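Local atomic coordinates of putative fimbrial subunit (Corynebacterium diphtheriae, PDB entry 4HSQ), a protein that forms, as the major pilin SpaD, the repeating subunit of a surface pilus that probably serves adhesion, represented here by its second and third domains. Residues Glu58-Gly62 / Asp63-Gly67; Pro183-Asp187 / Gly188-Trp192; Arg248-Ile251 / Ser252-Asp255. All coordinates share one frame; numbering follows the deposited sequence.

Interaction 1: residues Glu58-Gly62 / Asp63-Gly67; sequences EVKAG and DTVLG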
loop_
_atom_site.group_PDB
_atom_site.type_symbol
_atom_site.label_atom_id
_atom_site.label_comp_id
_atom_site.label_asym_id
_atom_site.label_seq_id
_atom_site.Cartn_x
_atom_site.Cartn_y
_atom_site.Cartn_z
ATOM N N GLU A 58 -9.248 -12.994 -8.681
ATOM C CA GLU A 58 -10.598 -13.504 -8.940
ATOM C C GLU A 58 -11.360 -12.645 -9.909
ATOM O O GLU A 58 -11.285 -11.424 -9.851
ATOM C CB GLU A 58 -11.408 -13.610 -7.618
ATOM C CG GLU A 58 -12.829 -14.119 -7.792
ATOM C CD GLU A 58 -13.567 -14.083 -6.473
ATOM O OE1 GLU A 58 -14.012 -12.985 -6.072
ATOM O OE2 GLU A 58 -13.641 -15.141 -5.810
ATOM N N VAL A 59 -12.099 -13.308 -10.801
ATOM C CA VAL A 59 -13.068 -12.710 -11.717
ATOM C C VAL A 59 -14.368 -13.480 -11.475
ATOM O O VAL A 59 -14.370 -14.705 -11.591
ATOM C CB VAL A 59 -12.675 -12.691 -13.218
ATOM C CG1 VAL A 59 -13.728 -11.941 -14.009
ATOM C CG2 VAL A 59 -11.312 -12.037 -13.434
ATOM N N LYS A 60 -15.440 -12.783 -11.095
ATOM C CA LYS A 60 -16.735 -13.420 -10.823
ATOM C C LYS A 60 -17.862 -12.774 -11.608
ATOM O O LYS A 60 -17.893 -11.550 -11.743
ATOM C CB LYS A 60 -17.084 -13.287 -9.327
ATOM C CG LYS A 60 -16.578 -14.381 -8.422
ATOM C CD LYS A 60 -17.003 -14.101 -6.978
ATOM C CE LYS A 60 -18.205 -14.892 -6.536
ATOM N NZ LYS A 60 -18.464 -14.720 -5.083
ATOM N N ALA A 61 -18.809 -13.587 -12.074
ATOM C CA ALA A 61 -20.064 -13.139 -12.709
ATOM C C ALA A 61 -21.154 -13.708 -11.812
ATOM O O ALA A 61 -21.370 -14.925 -11.827
ATOM C CB ALA A 61 -20.175 -13.652 -14.141
ATOM N N GLY A 62 -21.681 -12.869 -10.918
ATOM C CA GLY A 62 -22.631 -13.298 -9.896
ATOM C C GLY A 62 -21.890 -14.185 -8.912
ATOM O O GLY A 62 -20.891 -13.762 -8.319
ATOM N N ASP A 63 -22.311 -15.444 -8.801
ATOM C CA ASP A 63 -21.631 -16.415 -7.943
ATOM C C ASP A 63 -20.681 -17.285 -8.750
ATOM O O ASP A 63 -19.969 -18.093 -8.161
ATOM C CB ASP A 63 -22.659 -17.292 -7.200
ATOM C CG ASP A 63 -23.394 -16.530 -6.116
ATOM O OD1 ASP A 63 -22.715 -15.954 -5.224
ATOM O OD2 ASP A 63 -24.640 -16.492 -6.161
ATOM N N THR A 64 -20.668 -17.139 -10.095
ATOM C CA THR A 64 -19.791 -17.948 -10.937
ATOM C C THR A 64 -18.351 -17.410 -10.883
ATOM O O THR A 64 -18.102 -16.296 -11.329
ATOM C CB THR A 64 -20.305 -17.986 -12.392
ATOM O OG1 THR A 64 -21.681 -18.338 -12.395
ATOM C CG2 THR A 64 -19.506 -18.927 -13.287
ATOM N N VAL A 65 -17.410 -18.241 -10.442
ATOM C CA VAL A 65 -16.002 -17.867 -10.425
ATOM C C VAL A 65 -15.442 -18.197 -11.804
ATOM O O VAL A 65 -15.457 -19.357 -12.206
ATOM C CB VAL A 65 -15.223 -18.545 -9.274
ATOM C CG1 VAL A 65 -13.734 -18.239 -9.374
ATOM C CG2 VAL A 65 -15.779 -18.106 -7.915
ATOM N N LEU A 66 -14.959 -17.179 -12.536
ATOM C CA LEU A 66 -14.429 -17.411 -13.885
ATOM C C LEU A 66 -13.041 -18.022 -13.847
ATOM O O LEU A 66 -12.326 -17.866 -12.857
ATOM C CB LEU A 66 -14.409 -16.101 -14.712
ATOM C CG LEU A 66 -15.741 -15.405 -15.007
ATOM C CD1 LEU A 66 -15.585 -14.382 -16.120
ATOM C CD2 LEU A 66 -16.837 -16.390 -15.395
ATOM N N GLY A 67 -12.692 -18.753 -14.898
ATOM C CA GLY A 67 -11.367 -19.334 -15.051
ATOM C C GLY A 67 -10.514 -18.473 -15.969
ATOM O O GLY A 67 -11.025 -17.543 -16.597
HETATM O O HOH W 1 -11.301 -16.218 -11.040
#
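The side chains of K60 and V65 cross at a slant on a tight beta hairpin, where strand 51-61 of the pilin's Sgo0707 N2-type domain turns back into the short edge strand 64-65. The turn is type II', from A61 to T64, with G62 taking its first corner at positive phi. T64 N gives to A61 O (2.9 Å) from well above the carbonyl plane, while A61 N returns a straighter bond to T64 O, also 2.9 Å long. Beyond the non-hydrogen-bonded pair K60 and V65, L66 N closes on V59 O at 2.7 Å, and water 1 bridges V59 N to L66 O.

K60 and V65 project from one face of the hairpin, and K60 CG lies 3.8 Å from V65 CG2. The lysine chain then bends at chi3 (100°), which carries CE over the backbone of D63; NZ stays 4.4 Å from D63 OD1, beyond a salt bridge but near enough for a probable mild attraction. V59 and L66 are both buried. With V59 CG1 trans to the backbone N (chi1 -175°), this methyl reaches L66 CD1, while L66 CB and CG lie close to V59 O. V59 also touches L103 and A61 packs on M101 of strand 100-109, the neighbouring strand, to which K60 is bonded through the backbone at S102. The other methyl of L66, CD2, comes no nearer than 4.5 Å to A61 CB.

Interaction 2: residues Pro183-Asp187 / Gly188-Trp192; sequences PLTVD and GVKKW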
loop_
_atom_site.group_PDB
_atom_site.type_symbol
_atom_site.label_atom_id
_atom_site.label_comp_id
_atom_site.label_asym_id
_atom_site.label_seq_id
_atom_site.Cartn_x
_atom_site.Cartn_y
_atom_site.Cartn_z
ATOM N N PRO A 183 9.978 -8.900 14.415
ATOM C CA PRO A 183 10.496 -7.800 13.574
ATOM C C PRO A 183 9.936 -7.884 12.156
ATOM O O PRO A 183 9.906 -8.949 11.537
ATOM C CB PRO A 183 12.017 -7.990 13.645
ATOM C CG PRO A 183 12.199 -9.457 13.948
ATOM C CD PRO A 183 11.059 -9.809 14.847
ATOM N N LEU A 184 9.406 -6.756 11.682
ATOM C CA LEU A 184 8.788 -6.653 10.369
ATOM C C LEU A 184 9.803 -6.619 9.238
ATOM O O LEU A 184 10.845 -5.992 9.355
ATOM C CB LEU A 184 7.945 -5.365 10.300
ATOM C CG LEU A 184 6.738 -5.256 11.244
ATOM C CD1 LEU A 184 6.048 -3.912 11.074
ATOM C CD2 LEU A 184 5.740 -6.377 10.995
ATOM N N THR A 185 9.466 -7.278 8.137
ATOM C CA THR A 185 10.252 -7.227 6.918
ATOM C C THR A 185 9.589 -6.192 6.016
ATOM O O THR A 185 8.389 -6.285 5.705
ATOM C CB THR A 185 10.377 -8.601 6.250
ATOM O OG1 THR A 185 11.073 -9.476 7.136
ATOM C CG2 THR A 185 11.113 -8.522 4.901
ATOM N N VAL A 186 10.376 -5.202 5.607
ATOM C CA VAL A 186 9.928 -4.143 4.718
ATOM C C VAL A 186 10.901 -4.124 3.555
ATOM O O VAL A 186 12.089 -3.812 3.743
ATOM C CB VAL A 186 9.771 -2.751 5.402
ATOM C CG1 VAL A 186 9.203 -1.723 4.417
ATOM C CG2 VAL A 186 8.897 -2.835 6.649
ATOM N N ASP A 187 10.389 -4.464 2.358
ATOM C CA ASP A 187 11.127 -4.528 1.088
ATOM C C ASP A 187 12.417 -5.386 1.254
ATOM O O ASP A 187 13.516 -4.893 1.040
ATOM C CB ASP A 187 11.428 -3.113 0.540
ATOM C CG ASP A 187 11.906 -3.081 -0.919
ATOM O OD1 ASP A 187 12.102 -4.173 -1.514
ATOM O OD2 ASP A 187 12.020 -1.969 -1.482
ATOM N N GLY A 188 12.239 -6.629 1.703
ATOM C CA GLY A 188 13.296 -7.614 1.920
ATOM C C GLY A 188 14.264 -7.382 3.072
ATOM O O GLY A 188 15.206 -8.161 3.251
ATOM N N VAL A 189 14.038 -6.335 3.877
ATOM C CA VAL A 189 14.935 -5.948 4.989
ATOM C C VAL A 189 14.194 -6.018 6.332
ATOM O O VAL A 189 13.076 -5.525 6.414
ATOM C CB VAL A 189 15.486 -4.521 4.710
ATOM C CG1 VAL A 189 16.352 -4.030 5.849
ATOM C CG2 VAL A 189 16.283 -4.480 3.406
ATOM N N LYS A 190 14.827 -6.594 7.391
ATOM C CA LYS A 190 14.182 -6.676 8.713
ATOM C C LYS A 190 15.081 -6.118 9.818
ATOM O O LYS A 190 14.781 -6.230 11.014
ATOM C CB LYS A 190 13.687 -8.095 9.029
ATOM C CG LYS A 190 14.754 -9.156 9.232
ATOM C CD LYS A 190 14.061 -10.425 9.721
ATOM C CE LYS A 190 15.016 -11.548 10.023
ATOM N NZ LYS A 190 14.287 -12.829 10.235
ATOM N N LYS A 191 16.167 -5.474 9.404
ATOM C CA LYS A 191 17.085 -4.800 10.316
ATOM C C LYS A 191 17.761 -3.709 9.530
ATOM O O LYS A 191 18.189 -3.956 8.399
ATOM C CB LYS A 191 18.105 -5.765 10.944
ATOM C CG LYS A 191 18.942 -5.101 12.043
ATOM C CD LYS A 191 19.734 -6.144 12.812
ATOM C CE LYS A 191 18.894 -6.854 13.842
ATOM N NZ LYS A 191 19.726 -7.738 14.710
ATOM N N TRP A 192 17.847 -2.503 10.122
ATOM C CA TRP A 192 18.443 -1.320 9.487
ATOM C C TRP A 192 19.586 -0.782 10.331
ATOM O O TRP A 192 19.558 -0.921 11.549
ATOM C CB TRP A 192 17.394 -0.218 9.284
ATOM C CG TRP A 192 16.296 -0.607 8.344
ATOM C CD1 TRP A 192 16.213 -0.317 7.015
ATOM C CD2 TRP A 192 15.147 -1.415 8.657
ATOM N NE1 TRP A 192 15.091 -0.900 6.475
ATOM C CE2 TRP A 192 14.410 -1.571 7.463
ATOM C CE3 TRP A 192 14.651 -1.989 9.843
ATOM C CZ2 TRP A 192 13.189 -2.262 7.418
ATOM C CZ3 TRP A 192 13.449 -2.701 9.795
ATOM C CH2 TRP A 192 12.757 -2.867 8.585
HETATM O O HOH W 2 12.367 -5.361 11.694
HETATM O O HOH W 3 13.501 -1.278 3.889
#
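V186 and V189 face each other as a single antiparallel hydrogen-bonded pair closing a type I' beta turn, with D187 and G188 both at positive phi on its corners. This small turn lies in the loop between strands 178-179 and 192-193 of the prealbumin-like domain. The two bonds of the pair differ in quality. V186 N to V189 O is short and nearly straight (2.8 Å, 168° at the hydrogen), whereas V189 N approaches V186 O at 3.2 Å from far above the carbonyl plane. Further from the turn the backbones are joined by weaker means: V189 O also receives a CA-H contact from T185, L184 O receives one from K190 CA, and water 2 lies between L184 O and K190 O.

On the solvent side, T185 and K190 run across one another, T185 OG1 lying 3.5 Å from K190 CB. CG2 of the threonine, trans to its backbone N (chi1 -63° for OG1), is directed instead at the turn, 3.8 Å from G188 CA. K190 takes the less common first torsion, CG lodged between N and the carbonyl carbon (67°), and its extended chain leads off from the turn.

The indole of W192 returns to both valines of the turn. V189 CG1 sits 3.4 Å above one face of the indole, offset toward the rim, while V186 CB meets the ring edge at CZ2. The indole also meets the ring of F200, and V186 packs on I202 and L205, which joins the loop to strand 199-206. In the plane of the indole, water 3 accepts from W192 NE1 at 3.1 Å and donates to V186 O.

Interaction 3: residues Arg248-Ile251 / Ser252-Asp255; sequences RAKI and SEKD. With CA (calcium ion), chain B.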
loop_
_atom_site.group_PDB
_atom_site.type_symbol
_atom_site.label_atom_id
_atom_site.label_comp_id
_atom_site.label_asym_id
_atom_site.label_seq_id
_atom_site.Cartn_x
_atom_site.Cartn_y
_atom_site.Cartn_z
ATOM N N ARG A 248 -0.820 10.386 8.615
ATOM C CA ARG A 248 -0.702 11.335 7.501
ATOM C C ARG A 248 -0.297 12.745 7.977
ATOM O O ARG A 248 0.616 13.357 7.404
ATOM C CB ARG A 248 -2.045 11.430 6.753
ATOM C CG ARG A 248 -2.385 10.181 5.920
ATOM C CD ARG A 248 -3.770 10.287 5.324
ATOM N NE ARG A 248 -4.822 10.361 6.338
ATOM C CZ ARG A 248 -6.072 10.732 6.082
ATOM N NH1 ARG A 248 -6.440 11.039 4.843
ATOM N NH2 ARG A 248 -6.956 10.813 7.060
ATOM N N ALA A 249 -0.985 13.266 9.014
ATOM C CA ALA A 249 -0.737 14.612 9.550
ATOM C C ALA A 249 0.668 14.732 10.142
ATOM O O ALA A 249 1.360 15.734 9.855
ATOM C CB ALA A 249 -1.781 14.970 10.590
ATOM N N LYS A 250 1.123 13.715 10.901
ATOM C CA LYS A 250 2.483 13.754 11.476
ATOM C C LYS A 250 3.573 13.682 10.393
ATOM O O LYS A 250 4.557 14.407 10.458
ATOM C CB LYS A 250 2.713 12.634 12.506
ATOM C CG LYS A 250 1.991 12.875 13.839
ATOM C CD LYS A 250 2.758 13.814 14.782
ATOM C CE LYS A 250 2.026 14.055 16.084
ATOM N NZ LYS A 250 2.003 12.844 16.950
ATOM N N ILE A 251 3.362 12.866 9.384
ATOM C CA ILE A 251 4.330 12.695 8.278
ATOM C C ILE A 251 4.430 13.985 7.465
ATOM O O ILE A 251 5.530 14.403 7.098
ATOM C CB ILE A 251 3.895 11.509 7.393
ATOM C CG1 ILE A 251 3.975 10.181 8.166
ATOM C CG2 ILE A 251 4.690 11.463 6.056
ATOM C CD1 ILE A 251 3.198 9.026 7.513
ATOM N N SER A 252 3.271 14.614 7.218
ATOM C CA SER A 252 3.129 15.843 6.416
ATOM C C SER A 252 3.914 17.025 7.006
ATOM O O SER A 252 4.312 17.902 6.241
ATOM C CB SER A 252 1.662 16.258 6.340
ATOM O OG SER A 252 1.623 17.402 5.516
ATOM N N GLU A 253 4.108 17.071 8.342
ATOM C CA GLU A 253 4.903 18.163 8.953
ATOM C C GLU A 253 6.264 18.262 8.287
ATOM O O GLU A 253 6.802 17.249 7.848
ATOM C CB GLU A 253 5.090 17.940 10.452
ATOM C CG GLU A 253 3.817 18.173 11.225
ATOM C CD GLU A 253 4.058 18.347 12.710
ATOM O OE1 GLU A 253 4.540 19.431 13.124
ATOM O OE2 GLU A 253 3.763 17.390 13.461
ATOM N N LYS A 254 6.814 19.469 8.165
ATOM C CA LYS A 254 8.096 19.554 7.502
ATOM C C LYS A 254 9.004 20.608 8.097
ATOM O O LYS A 254 8.555 21.486 8.843
ATOM C CB LYS A 254 7.950 19.765 5.980
ATOM C CG LYS A 254 6.999 20.820 5.514
ATOM C CD LYS A 254 6.930 20.744 3.997
ATOM C CE LYS A 254 6.093 21.848 3.391
ATOM N NZ LYS A 254 6.821 23.146 3.408
ATOM N N ASP A 255 10.304 20.476 7.767
ATOM C CA ASP A 255 11.392 21.387 8.151
ATOM C C ASP A 255 11.606 21.483 9.663
ATOM O O ASP A 255 12.078 22.514 10.158
ATOM C CB ASP A 255 11.170 22.773 7.528
ATOM C CG ASP A 255 11.242 22.756 6.012
ATOM O OD1 ASP A 255 12.194 22.145 5.463
ATOM O OD2 ASP A 255 10.394 23.396 5.377
HETATM CA CA CA B . 7.646 15.149 7.491
HETATM O O HOH W 4 5.510 15.075 13.316
HETATM O O HOH W 5 7.106 14.625 9.852
#
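S252 N donates to R248 O at 2.9 Å, a helical i to i-4 bond in the last turn of the short helix 248-252, whose C-terminal end is built into a calcium site of the prealbumin-like domain. The next amide, E253 N, is held less firmly: it is shared between A249 O and K250 O, both 3.4 Å away and both weak, as the chain leaves the helix.

Two carbonyls here, those of I251 and E253, are taken up by the metal. I251 O and E253 O lie only 3.2 Å apart, a spacing that would be unfavourable for two acceptors, but both coordinate calcium, each at 2.3 Å. Water 5 is a further ligand, and D260, D261 and T264 complete the site. The same water donates to K250 O at 2.6 Å, so a first-shell water holds this carbonyl in the second shell of the ion.

K250 and E253 run side by side, pointing the same way, without pairing: K250 CD touches E253 OE2, while NZ makes its salt bridge to E245. E253 CB lies against K250 O, and chi1 of -72°, which sets CG beside the backbone N, brings CG near A249 O and K250 O. The guanidinium of R248 is taken up by salt bridges, NE to D209 and NH2 to E215. The carboxylate of E253 is linked back to the helix by water 4, which donates to E253 OE2 at 2.9 Å and to K250 O.

How the interactions relate
From the N terminus, interaction 1 closes first, a turn at the edge of the five-stranded sheet in the Sgo0707 N2-type domain. The chain then enters the prealbumin-like domain, where interaction 2 folds the loop leading into strand 192-193 and interaction 3 ends helix 248-252 at the calcium, before strand 264-271. All three are local and in series; none nests in or crosses another. Interactions 1 and 3 lie on opposite sides of the chain's centre, about 42 Å between centres. Interactions 2 and 3 share a domain, yet their nearest atoms are about 13 Å apart; one packs on strand 199-206, the other joins the helix end to T264 through the metal.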